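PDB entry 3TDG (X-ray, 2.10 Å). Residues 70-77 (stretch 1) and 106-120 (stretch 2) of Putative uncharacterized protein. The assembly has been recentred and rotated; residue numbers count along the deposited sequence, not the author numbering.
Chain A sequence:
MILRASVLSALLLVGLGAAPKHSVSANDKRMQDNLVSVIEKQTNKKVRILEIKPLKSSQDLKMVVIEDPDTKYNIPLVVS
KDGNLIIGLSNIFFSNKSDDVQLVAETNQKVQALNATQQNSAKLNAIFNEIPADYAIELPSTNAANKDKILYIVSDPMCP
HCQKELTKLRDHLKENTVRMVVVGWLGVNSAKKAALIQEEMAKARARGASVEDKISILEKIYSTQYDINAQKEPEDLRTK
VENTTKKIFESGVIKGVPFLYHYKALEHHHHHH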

# COMPACT_ATOMS: atom_id res chain seq x y z
N ASP A 70 6.24 16.45 -15.15
CA ASP A 70 6.69 15.07 -15.38
C ASP A 70 5.53 14.07 -15.37
O ASP A 70 5.35 13.31 -16.32
CB ASP A 70 7.77 14.65 -14.37
CG ASP A 70 8.99 15.58 -14.38
OD1 ASP A 70 9.61 15.78 -13.31
OD2 ASP A 70 9.33 16.12 -15.44
N THR A 71 4.74 14.08 -14.30
CA THR A 71 3.65 13.13 -14.12
C THR A 71 2.33 13.60 -14.74
O THR A 71 1.42 12.80 -14.95
CB THR A 71 3.40 12.89 -12.63
OG1 THR A 71 3.05 14.14 -12.01
CG2 THR A 71 4.65 12.26 -11.93
N LYS A 72 2.25 14.91 -15.03
CA LYS A 72 1.01 15.58 -15.45
C LYS A 72 -0.09 15.57 -14.36
O LYS A 72 -1.21 16.01 -14.61
CB LYS A 72 0.45 15.03 -16.79
CG LYS A 72 1.48 14.89 -17.92
CD LYS A 72 2.07 16.23 -18.29
CE LYS A 72 3.15 16.07 -19.34
NZ LYS A 72 3.92 17.34 -19.41
N TYR A 73 0.25 15.10 -13.15
CA TYR A 73 -0.67 15.17 -12.01
C TYR A 73 -1.01 16.62 -11.68
O TYR A 73 -0.16 17.51 -11.77
CB TYR A 73 -0.08 14.47 -10.78
CG TYR A 73 0.05 12.97 -10.94
CD1 TYR A 73 -0.80 12.26 -11.79
CD2 TYR A 73 1.01 12.24 -10.23
CE1 TYR A 73 -0.70 10.89 -11.93
CE2 TYR A 73 1.12 10.86 -10.37
CZ TYR A 73 0.26 10.20 -11.23
OH TYR A 73 0.34 8.83 -11.39
N ASN A 74 -2.29 16.84 -11.35
CA ASN A 74 -2.74 18.15 -10.89
C ASN A 74 -2.60 18.18 -9.38
O ASN A 74 -3.08 17.28 -8.69
CB ASN A 74 -4.19 18.40 -11.28
CG ASN A 74 -4.38 18.63 -12.77
OD1 ASN A 74 -3.55 18.23 -13.60
ND2 ASN A 74 -5.49 19.26 -13.11
N ILE A 75 -1.95 19.22 -8.88
CA ILE A 75 -1.61 19.31 -7.46
C ILE A 75 -2.19 20.60 -6.91
O ILE A 75 -1.87 21.68 -7.41
CB ILE A 75 -0.08 19.32 -7.24
CG1 ILE A 75 0.61 18.16 -8.00
CG2 ILE A 75 0.27 19.33 -5.73
CD1 ILE A 75 0.24 16.75 -7.47
N PRO A 76 -3.08 20.49 -5.89
CA PRO A 76 -3.65 21.66 -5.22
C PRO A 76 -2.77 22.19 -4.09
O PRO A 76 -2.20 21.43 -3.30
CB PRO A 76 -4.98 21.12 -4.69
CG PRO A 76 -4.70 19.69 -4.40
CD PRO A 76 -3.78 19.25 -5.53
N LEU A 77 -2.67 23.52 -4.03
CA LEU A 77 -1.79 24.24 -3.12
C LEU A 77 -2.51 25.42 -2.46
O LEU A 77 -3.46 25.99 -3.03
CB LEU A 77 -0.61 24.83 -3.91
CG LEU A 77 0.13 23.95 -4.93
CD1 LEU A 77 1.08 24.79 -5.80
CD2 LEU A 77 0.88 22.83 -4.21
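Stretch 2, residues 106-120: ETNQKVQALNATQQN

The contact between residues 106-120 and residues 70-77 is that of a helix laid almost antiparallel along a short loop and the strand that follows it, and fastened there by one asparagine side chain, Asn115, which pairs with the backbone of Asn74 as a neighbouring strand would. It illustrates a general principle: a helix, whose own backbone groups are spent on internal hydrogen bonds, can still engage the backbone of an extended segment by offering a carboxamide, which carries a donor and an acceptor side by side.

Stretch 2 is helical throughout, with phi and psi close to -65° and -45° and the regular i to i+4 bonds running from Lys110 N to Glu106 O through to Asn120 N to Ala116 O. Stretch 1 begins as a loop, in which Lys72 adopts a left-handed conformation (64°/7°) and Tyr73 N donates to Thr71 OG1 at 3.2 Å, and then extends as a strand from Asn74 to Leu77. The axes of strand and helix approach to 8.2 Å with a signed crossing angle of -161°, so that moving forward along the strand means moving backward along the helix. The register follows: Tyr73 lies nearest Asn115, with CA atoms 5.3 Å apart, Asn74 nearest Val111 (CA to CA 5.6 Å), and Pro76 nearest Asn108 (CA to CA 7.1 Å).

At the centre, Asn115, with chi1 in the m well, directs its amide at the strand. Asn74 N donates to Asn115 OD1 at 2.8 Å, and Asn115 ND2 donates to Asn74 O at 3.0 Å; the angles at hydrogen, 162° and 172°, are both close to linear. The NH and CO of a single residue are thus satisfied by one side chain. The backbone of Asn74 also lies against the preceding turn of the helix, where its O is 3.6 Å from Val111 CB.

Toward the N-terminal end of the helix the contact becomes largely apolar. Asn74 and Pro76, alternate residues of the strand, both point their CA-to-CB bonds toward the helix, whereas that of Ile75 points away. Pro76 CD packs 3.8 Å from Val111 CG2, and Pro76 CB reaches Thr107 CG2 at 3.9 Å. Beside them, Pro76 CG sits 3.6 Å from Asn108 OD1, an oxygen buried here without a hydrogen-bonding partner.

At the other end the loop meets the last turn of the stretch through contacts partly bridged by water. Gln118 CG lies 3.4 Å from Thr71 O, while Gln118 CD is 3.8 Å from Lys72 CB; a water donates to Thr71 O at 2.7 Å and accepts from Gln118 NE2 at 3.3 Å, bridging the two. Tyr73 starts sideways to the helix, but its ring runs alongside it, bringing OH to 3.4 Å from Gln119 CB. A second water lies 2.6 Å from Tyr73 OH and makes a weak bond to Gln119 OE1 at 3.3 Å. Altogether the two stretches bury 515 Å², summed over both sides.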

# COMPACT_ATOMS: atom_id res chain seq x y z
N GLU A 106 -14.15 20.05 -3.15
CA GLU A 106 -14.40 19.98 -4.60
C GLU A 106 -13.09 19.88 -5.39
O GLU A 106 -12.99 19.14 -6.36
CB GLU A 106 -15.16 21.23 -5.07
CG GLU A 106 -16.64 21.26 -4.70
CD GLU A 106 -17.27 22.66 -4.73
OE1 GLU A 106 -18.51 22.75 -4.55
OE2 GLU A 106 -16.53 23.66 -4.93
N THR A 107 -12.11 20.68 -4.97
CA THR A 107 -10.82 20.74 -5.63
C THR A 107 -10.10 19.40 -5.46
O THR A 107 -9.76 18.78 -6.46
CB THR A 107 -10.01 21.91 -5.12
OG1 THR A 107 -10.74 23.12 -5.42
CG2 THR A 107 -8.65 21.97 -5.80
N ASN A 108 -9.91 18.96 -4.22
CA ASN A 108 -9.32 17.65 -3.96
C ASN A 108 -9.97 16.53 -4.79
O ASN A 108 -9.27 15.78 -5.45
CB ASN A 108 -9.32 17.31 -2.46
CG ASN A 108 -8.31 18.15 -1.67
OD1 ASN A 108 -7.50 18.88 -2.25
ND2 ASN A 108 -8.37 18.06 -0.35
N GLN A 109 -11.30 16.46 -4.77
CA GLN A 109 -12.00 15.41 -5.50
C GLN A 109 -11.83 15.50 -7.02
O GLN A 109 -11.67 14.48 -7.68
CB GLN A 109 -13.48 15.41 -5.12
CG GLN A 109 -13.70 14.85 -3.70
CD GLN A 109 -15.06 15.19 -3.11
OE1 GLN A 109 -15.15 15.78 -2.03
NE2 GLN A 109 -16.11 14.83 -3.82
N LYS A 110 -11.85 16.72 -7.56
CA LYS A 110 -11.63 16.94 -8.99
C LYS A 110 -10.22 16.48 -9.43
O LYS A 110 -10.09 15.70 -10.37
CB LYS A 110 -11.87 18.42 -9.33
CG LYS A 110 -11.59 18.79 -10.78
CD LYS A 110 -11.92 20.25 -11.07
CE LYS A 110 -10.95 21.19 -10.37
NZ LYS A 110 -11.23 22.57 -10.82
N VAL A 111 -9.17 16.93 -8.73
CA VAL A 111 -7.80 16.52 -9.05
C VAL A 111 -7.56 15.01 -8.85
O VAL A 111 -6.85 14.38 -9.63
CB VAL A 111 -6.69 17.35 -8.31
CG1 VAL A 111 -6.92 18.86 -8.44
CG2 VAL A 111 -6.57 16.96 -6.86
N GLN A 112 -8.16 14.42 -7.81
CA GLN A 112 -8.03 12.98 -7.60
C GLN A 112 -8.64 12.17 -8.74
O GLN A 112 -8.12 11.10 -9.08
CB GLN A 112 -8.61 12.54 -6.26
CG GLN A 112 -7.82 13.06 -5.04
CD GLN A 112 -8.31 12.49 -3.72
OE1 GLN A 112 -9.51 12.34 -3.51
NE2 GLN A 112 -7.39 12.18 -2.84
N ALA A 113 -9.72 12.67 -9.34
CA ALA A 113 -10.35 12.01 -10.48
C ALA A 113 -9.50 12.15 -11.75
O ALA A 113 -9.31 11.18 -12.48
CB ALA A 113 -11.76 12.53 -10.72
N LEU A 114 -8.99 13.36 -11.99
CA LEU A 114 -8.07 13.62 -13.11
C LEU A 114 -6.77 12.81 -13.00
O LEU A 114 -6.31 12.26 -13.99
CB LEU A 114 -7.77 15.12 -13.24
CG LEU A 114 -8.96 15.98 -13.69
CD1 LEU A 114 -8.70 17.46 -13.44
CD2 LEU A 114 -9.33 15.74 -15.18
N ASN A 115 -6.20 12.74 -11.80
CA ASN A 115 -4.92 12.05 -11.57
C ASN A 115 -5.08 10.53 -11.67
O ASN A 115 -4.18 9.85 -12.15
CB ASN A 115 -4.29 12.41 -10.22
CG ASN A 115 -3.89 13.87 -10.12
OD1 ASN A 115 -3.85 14.58 -11.10
ND2 ASN A 115 -3.62 14.34 -8.88
N ALA A 116 -6.21 10.01 -11.19
CA ALA A 116 -6.53 8.59 -11.35
C ALA A 116 -6.58 8.20 -12.84
O ALA A 116 -6.03 7.16 -13.22
CB ALA A 116 -7.86 8.23 -10.64
N THR A 117 -7.20 9.03 -13.67
CA THR A 117 -7.24 8.81 -15.13
C THR A 117 -5.85 8.90 -15.78
O THR A 117 -5.50 8.09 -16.65
CB THR A 117 -8.16 9.83 -15.84
OG1 THR A 117 -9.47 9.73 -15.29
CG2 THR A 117 -8.24 9.56 -17.34
N GLN A 118 -5.08 9.92 -15.37
CA GLN A 118 -3.73 10.13 -15.89
C GLN A 118 -2.85 8.91 -15.57
O GLN A 118 -2.14 8.41 -16.44
CB GLN A 118 -3.13 11.42 -15.32
CG GLN A 118 -1.67 11.66 -15.71
CD GLN A 118 -1.49 11.74 -17.23
OE1 GLN A 118 -2.25 12.42 -17.92
NE2 GLN A 118 -0.47 11.05 -17.74
N GLN A 119 -2.93 8.42 -14.33
CA GLN A 119 -2.17 7.26 -13.89
C GLN A 119 -2.58 6.02 -14.68
O GLN A 119 -1.74 5.19 -15.03
CB GLN A 119 -2.41 7.03 -12.40
CG GLN A 119 -1.65 5.85 -11.78
CD GLN A 119 -1.95 5.71 -10.29
OE1 GLN A 119 -1.05 5.72 -9.45
NE2 GLN A 119 -3.23 5.58 -9.96
N ASN A 120 -3.88 5.91 -14.94
CA ASN A 120 -4.37 4.78 -15.71
C ASN A 120 -3.84 4.81 -17.16
O ASN A 120 -3.41 3.79 -17.68
CB ASN A 120 -5.90 4.71 -15.68
CG ASN A 120 -6.40 3.32 -15.98
OD1 ASN A 120 -6.25 2.41 -15.18
ND2 ASN A 120 -6.99 3.15 -17.16
O HOH W 1 1.60 10.14 -15.37
O HOH W 2 1.51 7.85 -9.33